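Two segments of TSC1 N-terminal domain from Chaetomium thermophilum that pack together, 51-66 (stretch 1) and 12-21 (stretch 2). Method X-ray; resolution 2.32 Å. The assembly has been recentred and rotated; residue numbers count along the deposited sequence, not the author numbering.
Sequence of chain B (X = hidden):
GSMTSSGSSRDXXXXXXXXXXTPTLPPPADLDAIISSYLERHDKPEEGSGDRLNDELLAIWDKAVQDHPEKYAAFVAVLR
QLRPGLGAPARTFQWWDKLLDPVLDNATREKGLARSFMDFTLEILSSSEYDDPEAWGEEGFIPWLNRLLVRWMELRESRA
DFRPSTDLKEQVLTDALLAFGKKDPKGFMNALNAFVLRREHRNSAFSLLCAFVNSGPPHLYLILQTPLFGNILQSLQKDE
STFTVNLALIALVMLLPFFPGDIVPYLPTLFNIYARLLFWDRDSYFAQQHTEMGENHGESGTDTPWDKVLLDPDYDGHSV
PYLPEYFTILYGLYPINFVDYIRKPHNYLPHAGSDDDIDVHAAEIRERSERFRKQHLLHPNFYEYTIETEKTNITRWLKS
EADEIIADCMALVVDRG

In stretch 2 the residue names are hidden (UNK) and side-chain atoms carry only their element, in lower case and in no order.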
ATOM      1  N   ASP B  51     -54.165  42.423   0.597  1.00109.84           N
ATOM      2  CA  ASP B  51     -55.146  41.846   1.510  1.00109.30           C
ATOM      3  C   ASP B  51     -56.469  41.582   0.799  1.00108.49           C
ATOM      4  O   ASP B  51     -57.067  40.513   0.966  1.00108.66           O
ATOM      5  CB  ASP B  51     -55.359  42.774   2.709  1.00113.92           C
ATOM      6  CG  ASP B  51     -54.111  42.930   3.562  1.00116.65           C
ATOM      7  OD1 ASP B  51     -53.001  42.659   3.051  1.00109.76           O
ATOM      8  OD2 ASP B  51     -54.251  43.336   4.738  1.00122.25           O
ATOM      9  N   ARG B  52     -56.935  42.539  -0.008  1.00105.89           N
ATOM     10  CA  ARG B  52     -58.186  42.351  -0.735  1.00101.87           C
ATOM     11  C   ARG B  52     -58.058  41.281  -1.813  1.00 99.02           C
ATOM     12  O   ARG B  52     -59.026  40.562  -2.086  1.00 95.53           O
ATOM     13  CB  ARG B  52     -58.637  43.678  -1.349  1.00104.43           C
ATOM     14  CG  ARG B  52     -58.933  44.759  -0.320  1.00111.09           C
ATOM     15  CD  ARG B  52     -59.360  46.063  -0.974  1.00113.83           C
ATOM     16  NE  ARG B  52     -59.663  47.089   0.020  1.00130.21           N
ATOM     17  CZ  ARG B  52     -60.005  48.339  -0.276  1.00137.80           C
ATOM     18  NH1 ARG B  52     -60.085  48.723  -1.543  1.00140.72           N
ATOM     19  NH2 ARG B  52     -60.264  49.206   0.693  1.00138.71           N
ATOM     20  N   LEU B  53     -56.882  41.159  -2.433  1.00 96.67           N
ATOM     21  CA  LEU B  53     -56.669  40.095  -3.409  1.00 96.39           C
ATOM     22  C   LEU B  53     -56.754  38.722  -2.756  1.00 88.17           C
ATOM     23  O   LEU B  53     -57.350  37.796  -3.319  1.00 80.65           O
ATOM     24  CB  LEU B  53     -55.312  40.269  -4.091  1.00 93.37           C
ATOM     25  CG  LEU B  53     -54.858  39.148  -5.028  1.00 87.26           C
ATOM     26  CD1 LEU B  53     -55.853  38.969  -6.160  1.00 89.04           C
ATOM     27  CD2 LEU B  53     -53.471  39.437  -5.577  1.00 87.60           C
ATOM     28  N   ASN B  54     -56.156  38.576  -1.570  1.00 94.87           N
ATOM     29  CA  ASN B  54     -56.213  37.309  -0.846  1.00100.45           C
ATOM     30  C   ASN B  54     -57.649  36.936  -0.489  1.00 99.74           C
ATOM     31  O   ASN B  54     -58.069  35.789  -0.683  1.00 98.76           O
ATOM     32  CB  ASN B  54     -55.342  37.384   0.416  1.00111.42           C
ATOM     33  CG  ASN B  54     -53.849  37.162   0.133  1.00123.40           C
ATOM     34  OD1 ASN B  54     -53.044  38.094   0.188  1.00130.53           O
ATOM     35  ND2 ASN B  54     -53.484  35.923  -0.178  1.00121.81           N
ATOM     36  N   ASP B  55     -58.414  37.892   0.050  1.00 99.71           N
ATOM     37  CA  ASP B  55     -59.797  37.612   0.425  1.00 99.56           C
ATOM     38  C   ASP B  55     -60.612  37.148  -0.776  1.00 92.20           C
ATOM     39  O   ASP B  55     -61.450  36.246  -0.658  1.00 90.85           O
ATOM     40  CB  ASP B  55     -60.438  38.846   1.062  1.00105.01           C
ATOM     41  CG  ASP B  55     -59.775  39.239   2.366  1.00112.55           C
ATOM     42  OD1 ASP B  55     -58.773  38.595   2.738  1.00113.15           O
ATOM     43  OD2 ASP B  55     -60.253  40.192   3.018  1.00120.72           O
ATOM     44  N   GLU B  56     -60.381  37.756  -1.940  1.00 87.38           N
ATOM     45  CA  GLU B  56     -61.095  37.342  -3.141  1.00 86.23           C
ATOM     46  C   GLU B  56     -60.636  35.968  -3.617  1.00 96.72           C
ATOM     47  O   GLU B  56     -61.462  35.130  -3.997  1.00101.62           O
ATOM     48  CB  GLU B  56     -60.914  38.381  -4.244  1.00 86.42           C
ATOM     49  CG  GLU B  56     -61.697  38.059  -5.500  1.00 93.12           C
ATOM     50  CD  GLU B  56     -63.195  38.125  -5.267  1.00 97.49           C
ATOM     51  OE1 GLU B  56     -63.621  38.802  -4.305  1.00 96.63           O
ATOM     52  OE2 GLU B  56     -63.947  37.488  -6.034  1.00 96.88           O
ATOM     53  N   LEU B  57     -59.323  35.724  -3.621  1.00 93.01           N
ATOM     54  CA  LEU B  57     -58.815  34.411  -4.017  1.00 91.22           C
ATOM     55  C   LEU B  57     -59.336  33.302  -3.109  1.00 89.81           C
ATOM     56  O   LEU B  57     -59.651  32.204  -3.580  1.00 88.17           O
ATOM     57  CB  LEU B  57     -57.287  34.420  -4.031  1.00 88.01           C
ATOM     58  CG  LEU B  57     -56.608  35.189  -5.163  1.00 87.72           C
ATOM     59  CD1 LEU B  57     -55.100  35.191  -4.974  1.00 90.15           C
ATOM     60  CD2 LEU B  57     -56.977  34.587  -6.510  1.00 85.39           C
ATOM     61  N   LEU B  58     -59.413  33.564  -1.805  1.00 89.45           N
ATOM     62  CA  LEU B  58     -60.020  32.606  -0.886  1.00 95.32           C
ATOM     63  C   LEU B  58     -61.473  32.325  -1.259  1.00100.84           C
ATOM     64  O   LEU B  58     -61.923  31.170  -1.226  1.00104.88           O
ATOM     65  CB  LEU B  58     -59.924  33.126   0.548  1.00 99.64           C
ATOM     66  CG  LEU B  58     -60.316  32.136   1.646  1.00107.35           C
ATOM     67  CD1 LEU B  58     -59.502  30.848   1.527  1.00110.56           C
ATOM     68  CD2 LEU B  58     -60.162  32.737   3.045  1.00111.62           C
ATOM     69  N   ALA B  59     -62.226  33.377  -1.600  1.00 95.57           N
ATOM     70  CA  ALA B  59     -63.634  33.218  -1.950  1.00106.71           C
ATOM     71  C   ALA B  59     -63.799  32.351  -3.189  1.00111.51           C
ATOM     72  O   ALA B  59     -64.664  31.470  -3.227  1.00118.40           O
ATOM     73  CB  ALA B  59     -64.296  34.579  -2.171  1.00108.23           C
ATOM     74  N   ILE B  60     -62.990  32.600  -4.224  1.00107.66           N
ATOM     75  CA  ILE B  60     -63.067  31.797  -5.443  1.00105.04           C
ATOM     76  C   ILE B  60     -62.782  30.335  -5.128  1.00105.27           C
ATOM     77  O   ILE B  60     -63.481  29.425  -5.593  1.00103.52           O
ATOM     78  CB  ILE B  60     -62.086  32.341  -6.500  1.00103.76           C
ATOM     79  CG1 ILE B  60     -62.507  33.728  -6.984  1.00105.38           C
ATOM     80  CG2 ILE B  60     -61.970  31.390  -7.673  1.00104.34           C
ATOM     81  CD1 ILE B  60     -61.469  34.412  -7.846  1.00105.53           C
ATOM     82  N   TRP B  61     -61.741  30.094  -4.330  1.00107.00           N
ATOM     83  CA  TRP B  61     -61.373  28.736  -3.945  1.00110.78           C
ATOM     84  C   TRP B  61     -62.515  28.035  -3.219  1.00115.45           C
ATOM     85  O   TRP B  61     -62.824  26.872  -3.502  1.00114.45           O
ATOM     86  CB  TRP B  61     -60.116  28.780  -3.077  1.00110.78           C
ATOM     87  CG  TRP B  61     -59.702  27.451  -2.512  1.00108.15           C
ATOM     88  CD1 TRP B  61     -59.948  26.977  -1.255  1.00110.41           C
ATOM     89  CD2 TRP B  61     -58.953  26.433  -3.185  1.00101.84           C
ATOM     90  NE1 TRP B  61     -59.393  25.728  -1.105  1.00106.43           N
ATOM     91  CE2 TRP B  61     -58.785  25.369  -2.278  1.00 98.35           C
ATOM     92  CE3 TRP B  61     -58.414  26.316  -4.468  1.00 99.28           C
ATOM     93  CZ2 TRP B  61     -58.099  24.202  -2.614  1.00 93.91           C
ATOM     94  CZ3 TRP B  61     -57.735  25.156  -4.800  1.00 95.15           C
ATOM     95  CH2 TRP B  61     -57.587  24.114  -3.880  1.00 91.65           C
ATOM     96  N   ASP B  62     -63.143  28.720  -2.260  1.00119.92           N
ATOM     97  CA  ASP B  62     -64.225  28.100  -1.498  1.00125.49           C
ATOM     98  C   ASP B  62     -65.448  27.844  -2.371  1.00118.84           C
ATOM     99  O   ASP B  62     -65.960  26.720  -2.427  1.00116.37           O
ATOM    100  CB  ASP B  62     -64.607  28.973  -0.307  1.00136.48           C
ATOM    101  CG  ASP B  62     -65.530  28.259   0.663  1.00148.44           C
ATOM    102  OD1 ASP B  62     -65.121  27.228   1.236  1.00149.40           O
ATOM    103  OD2 ASP B  62     -66.673  28.728   0.847  1.00153.94           O
ATOM    104  N   LYS B  63     -65.939  28.875  -3.058  1.00112.20           N
ATOM    105  CA  LYS B  63     -67.212  28.745  -3.757  1.00111.62           C
ATOM    106  C   LYS B  63     -67.092  28.054  -5.109  1.00114.09           C
ATOM    107  O   LYS B  63     -68.092  27.519  -5.602  1.00119.49           O
ATOM    108  CB  LYS B  63     -67.876  30.112  -3.941  1.00113.59           C
ATOM    109  CG  LYS B  63     -68.206  30.836  -2.642  1.00114.87           C
ATOM    110  CD  LYS B  63     -68.801  32.214  -2.913  1.00120.01           C
ATOM    111  CE  LYS B  63     -69.172  32.928  -1.620  1.00123.84           C
ATOM    112  NZ  LYS B  63     -69.582  34.342  -1.859  1.00126.62           N
ATOM    113  N   ALA B  64     -65.917  28.067  -5.731  1.00111.73           N
ATOM    114  CA  ALA B  64     -65.793  27.622  -7.112  1.00106.63           C
ATOM    115  C   ALA B  64     -64.702  26.591  -7.362  1.00105.35           C
ATOM    116  O   ALA B  64     -64.795  25.870  -8.362  1.00106.43           O
ATOM    117  CB  ALA B  64     -65.554  28.822  -8.041  1.00 97.95           C
ATOM    118  N   VAL B  65     -63.675  26.495  -6.521  1.00109.32           N
ATOM    119  CA  VAL B  65     -62.507  25.685  -6.824  1.00104.37           C
ATOM    120  C   VAL B  65     -62.364  24.496  -5.879  1.00108.16           C
ATOM    121  O   VAL B  65     -61.965  23.415  -6.318  1.00102.42           O
ATOM    122  CB  VAL B  65     -61.221  26.538  -6.835  1.00 90.28           C
ATOM    123  CG1 VAL B  65     -60.063  25.742  -7.417  1.00 82.04           C
ATOM    124  CG2 VAL B  65     -61.437  27.808  -7.635  1.00 85.08           C
ATOM    125  N   GLN B  66     -62.682  24.663  -4.585  1.00119.99           N
ATOM    126  CA  GLN B  66     -62.306  23.658  -3.586  1.00126.21           C
ATOM    127  C   GLN B  66     -62.555  22.216  -4.005  1.00129.06           C
ATOM    128  O   GLN B  66     -61.694  21.361  -3.806  1.00127.81           O
ATOM    129  CB  GLN B  66     -63.048  23.874  -2.273  1.00132.23           C
ATOM    130  CG  GLN B  66     -62.712  22.803  -1.242  1.00134.27           C
ATOM    131  CD  GLN B  66     -63.379  23.023   0.107  1.00140.46           C
ATOM    132  OE1 GLN B  66     -64.050  24.028   0.350  1.00143.03           O
ATOM    133  NE2 GLN B  66     -63.269  22.029   0.961  1.00141.84           N
ATOM    134  N   UNK B  12     -59.748  43.026 -12.900  1.00129.54           N
ATOM    135  CA  UNK B  12     -58.954  41.822 -12.682  1.00129.09           C
ATOM    136  C   UNK B  12     -59.816  40.692 -12.137  1.00127.76           C
ATOM    137  O   UNK B  12     -59.704  39.546 -12.586  1.00126.53           O
ATOM    138  c   UNK B  12     -55.950  41.203 -10.269  1.00118.44           C
ATOM    139  c   UNK B  12     -56.183  40.495 -12.660  1.00127.23           C
ATOM    140  c   UNK B  12     -56.916  40.918 -11.406  1.00123.19           C
ATOM    141  c   UNK B  12     -57.802  42.121 -11.723  1.00128.60           C
ATOM    142  N   UNK B  13     -60.688  41.005 -11.176  1.00124.92           N
ATOM    143  CA  UNK B  13     -61.567  39.997 -10.590  1.00121.80           C
ATOM    144  C   UNK B  13     -62.509  39.417 -11.636  1.00127.66           C
ATOM    145  O   UNK B  13     -62.796  38.214 -11.631  1.00124.70           O
ATOM    146  c   UNK B  13     -61.505  41.091  -8.297  1.00111.55           C
ATOM    147  c   UNK B  13     -61.258  42.403  -6.297  1.00111.23           C
ATOM    148  c   UNK B  13     -59.397  41.162  -7.137  1.00103.54           C
ATOM    149  c   UNK B  13     -62.359  40.604  -9.435  1.00116.59           C
ATOM    150  c   UNK B  13     -59.939  42.011  -6.193  1.00108.05           C
ATOM    151  c   UNK B  13     -62.032  41.945  -7.344  1.00112.71           C
ATOM    152  c   UNK B  13     -60.178  40.706  -8.182  1.00108.44           C
ATOM    153  N   UNK B  14     -62.995  40.265 -12.549  1.00130.63           N
ATOM    154  CA  UNK B  14     -63.921  39.812 -13.580  1.00139.90           C
ATOM    155  C   UNK B  14     -63.280  38.753 -14.454  1.00132.01           C
ATOM    156  O   UNK B  14     -63.923  37.764 -14.826  1.00133.35           O
ATOM    157  c   UNK B  14     -65.215  40.598 -15.621  1.00165.20           C
ATOM    158  c   UNK B  14     -63.505  41.783 -18.081  1.00173.04           C
ATOM    159  c   UNK B  14     -64.320  40.986 -14.465  1.00153.90           C
ATOM    160  n   UNK B  14     -64.057  40.826 -18.816  1.00176.51           N
ATOM    161  c   UNK B  14     -65.431  41.776 -16.539  1.00173.23           C
ATOM    162  n   UNK B  14     -64.128  42.249 -17.000  1.00173.48           N
ATOM    163  n   UNK B  14     -62.318  42.264 -18.419  1.00169.45           N
ATOM    164  N   UNK B  15     -62.007  38.948 -14.791  1.00121.22           N
ATOM    165  CA  UNK B  15     -61.291  37.972 -15.594  1.00118.08           C
ATOM    166  C   UNK B  15     -61.088  36.677 -14.819  1.00120.30           C
ATOM    167  O   UNK B  15     -61.215  35.583 -15.382  1.00123.59           O
ATOM    168  c   UNK B  15     -59.953  38.563 -16.040  1.00115.24           C
ATOM    169  N   UNK B  16     -60.799  36.784 -13.520  1.00120.95           N
ATOM    170  CA  UNK B  16     -60.569  35.599 -12.699  1.00118.09           C
ATOM    171  C   UNK B  16     -61.840  34.772 -12.556  1.00125.29           C
ATOM    172  O   UNK B  16     -61.820  33.547 -12.723  1.00126.83           O
ATOM    173  c   UNK B  16     -60.057  36.012 -11.318  1.00108.58           C
ATOM    174  c   UNK B  16     -58.793  36.870 -11.240  1.00108.59           C
ATOM    175  c   UNK B  16     -58.481  37.238  -9.793  1.00105.31           C
ATOM    176  c   UNK B  16     -57.615  36.197 -11.911  1.00111.23           C
ATOM    177  N   UNK B  17     -62.955  35.432 -12.238  1.00127.76           N
ATOM    178  CA  UNK B  17     -64.217  34.727 -12.051  1.00129.28           C
ATOM    179  C   UNK B  17     -64.664  34.041 -13.335  1.00133.25           C
ATOM    180  O   UNK B  17     -65.193  32.923 -13.304  1.00128.55           O
ATOM    181  n   UNK B  17     -64.731  37.499 -10.039  1.00141.32           N
ATOM    182  c   UNK B  17     -65.284  35.712 -11.576  1.00135.28           C
ATOM    183  c   UNK B  17     -65.034  36.208 -10.165  1.00135.49           C
ATOM    184  o   UNK B  17     -65.118  35.450  -9.199  1.00124.26           O
ATOM    185  N   UNK B  18     -64.461  34.700 -14.477  1.00138.42           N
ATOM    186  CA  UNK B  18     -64.800  34.102 -15.765  1.00145.77           C
ATOM    187  C   UNK B  18     -63.867  32.949 -16.112  1.00140.75           C
ATOM    188  O   UNK B  18     -64.300  31.947 -16.694  1.00148.99           O
ATOM    189  c   UNK B  18     -64.762  35.165 -16.859  1.00151.32           C
ATOM    190  o   UNK B  18     -64.858  34.574 -18.142  1.00156.94           O
ATOM    191  N   UNK B  19     -62.583  33.073 -15.772  1.00127.28           N
ATOM    192  CA  UNK B  19     -61.617  32.046 -16.145  1.00117.41           C
ATOM    193  C   UNK B  19     -61.848  30.741 -15.400  1.00117.75           C
ATOM    194  O   UNK B  19     -61.647  29.662 -15.967  1.00117.96           O
ATOM    195  c   UNK B  19     -57.302  29.370 -16.150  1.00 86.22           C
ATOM    196  c   UNK B  19     -59.172  31.416 -15.979  1.00 93.31           C
ATOM    197  c   UNK B  19     -57.930  29.827 -17.288  1.00 90.92           C
ATOM    198  c   UNK B  19     -58.536  30.949 -14.844  1.00 86.99           C
ATOM    199  c   UNK B  19     -60.190  32.523 -15.898  1.00 98.09           C
ATOM    200  c   UNK B  19     -57.606  29.929 -14.926  1.00 83.97           C
ATOM    201  c   UNK B  19     -58.859  30.839 -17.200  1.00 94.07           C
ATOM    202  N   UNK B  20     -62.235  30.810 -14.124  1.00117.75           N
ATOM    203  CA  UNK B  20     -62.373  29.584 -13.346  1.00121.08           C
ATOM    204  C   UNK B  20     -63.400  28.663 -13.988  1.00133.18           C
ATOM    205  O   UNK B  20     -63.169  27.456 -14.133  1.00134.51           O
ATOM    206  c   UNK B  20     -60.304  29.814 -11.162  1.00103.95           C
ATOM    207  c   UNK B  20     -63.172  28.683 -11.139  1.00124.11           C
ATOM    208  c   UNK B  20     -61.582  30.621 -11.187  1.00107.58           C
ATOM    209  c   UNK B  20     -62.749  29.928 -11.893  1.00119.29           C
ATOM    210  N   UNK B  21     -64.539  29.214 -14.397  1.00140.13           N
ATOM    211  CA  UNK B  21     -65.545  28.411 -15.079  1.00148.25           C
ATOM    212  C   UNK B  21     -65.193  28.145 -16.536  1.00148.34           C
ATOM    213  O   UNK B  21     -65.635  27.135 -17.091  1.00157.58           O
ATOM    214  c   UNK B  21     -68.365  31.083 -15.266  1.00165.29           C
ATOM    215  c   UNK B  21     -66.916  29.070 -14.947  1.00152.69           C
ATOM    216  o   UNK B  21     -68.522  32.303 -15.318  1.00166.48           O
ATOM    217  n   UNK B  21     -69.357  30.245 -14.990  1.00170.42           N
ATOM    218  c   UNK B  21     -67.010  30.461 -15.517  1.00156.47           C
TER

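Position 12 carries four side-chain carbons, forked at the second, with no nitrogen or oxygen. That is leucine. The CA-to-CB bond of Leu12 points toward stretch 1, but its side chain stops short, so it lies at the margin of the contact, where a buried aliphatic group is at home.

Position 13 has one carbon followed by a ring of six carbons, with Glu56 CG over one face and Leu53 CD1 at the edge. With no hydroxyl oxygen on the ring, it is phenylalanine. Glu56 CG lies 4.0 Å from the centroid of the Phe13 ring and 8° off its normal, a CH-pi contact; Leu53 CD1 is 4.3 Å from Phe13 CE1. A flat, apolar ring suits this place because it offers a face to the methylene of an acidic side chain and an edge to a leucine methyl.

Position 14 shows three carbons, a nitrogen, and a carbon bearing two more nitrogens: a guanidinium, hence arginine. Arg14 is exposed and out of reach of stretch 1, as a charged group can readily be. Position 15 has a single carbon, so it is alanine; Ala15 is buried but also faces elsewhere, taking up little space.

At position 16 four carbons fork at the second, and one of them approaches Leu57 CD2. This is leucine again, in the m, t rotamer. Leu16 CD1 is 4.5 Å from Leu57 CD2, while Ile60 CD1 reaches to 4.1 Å from Leu16 CB. Its aliphatic branches suit a buried site facing two apolar side chains.

Position 17 has two carbons, the second carrying one oxygen and one nitrogen, and touches Glu56 and Ile60; it is asparagine. The CA-to-CB bond of Asn17 points sideways, yet the end of the side chain comes nearer, bringing Asn17 OD1 to 3.8 Å from Ile60 CG1 and 3.9 Å from Glu56 OE2. A short polar amide fits this exposed border, where it can pack against stretch 1 and still meet solvent.

Position 18 has one carbon and one oxygen, so it is serine; Ser18 is out of reach, and its small hydroxyl can hydrogen-bond, as OG does just outside the stretch. Position 19 is one carbon plus a six-carbon ring, phenylalanine; the large apolar ring of Phe19 suits its buried site.

Position 20 has four carbons forked at the first, one arm two carbons long, against Ile60, Ala64 and Val65: isoleucine. Ile20 CG1 meets Ile60 CG2 at 3.6 Å, and Ile20 CG2 lies 3.9 Å from Ala64 CB and 4.0 Å from Val65 CG2. Branching at CB spreads carbon close to the backbone, filling the space beside them.

Position 21 has three carbons, the third bearing an oxygen and a nitrogen, hence glutamine; Gln21 makes no contact, and its exposure suits a polar amide.

The two helices run in broadly the same direction, at 26°, with axes 10.8 Å apart at closest approach. Positions 13, 16, 17 and 20 recur at helical spacing and form one stripe. No hydrogen bond crosses, so apolar packing dominates the 435 Å² buried, with Glu56 and Asn17 at its more open side.

Stretch 2 (12-21) LFRALNSFIQ
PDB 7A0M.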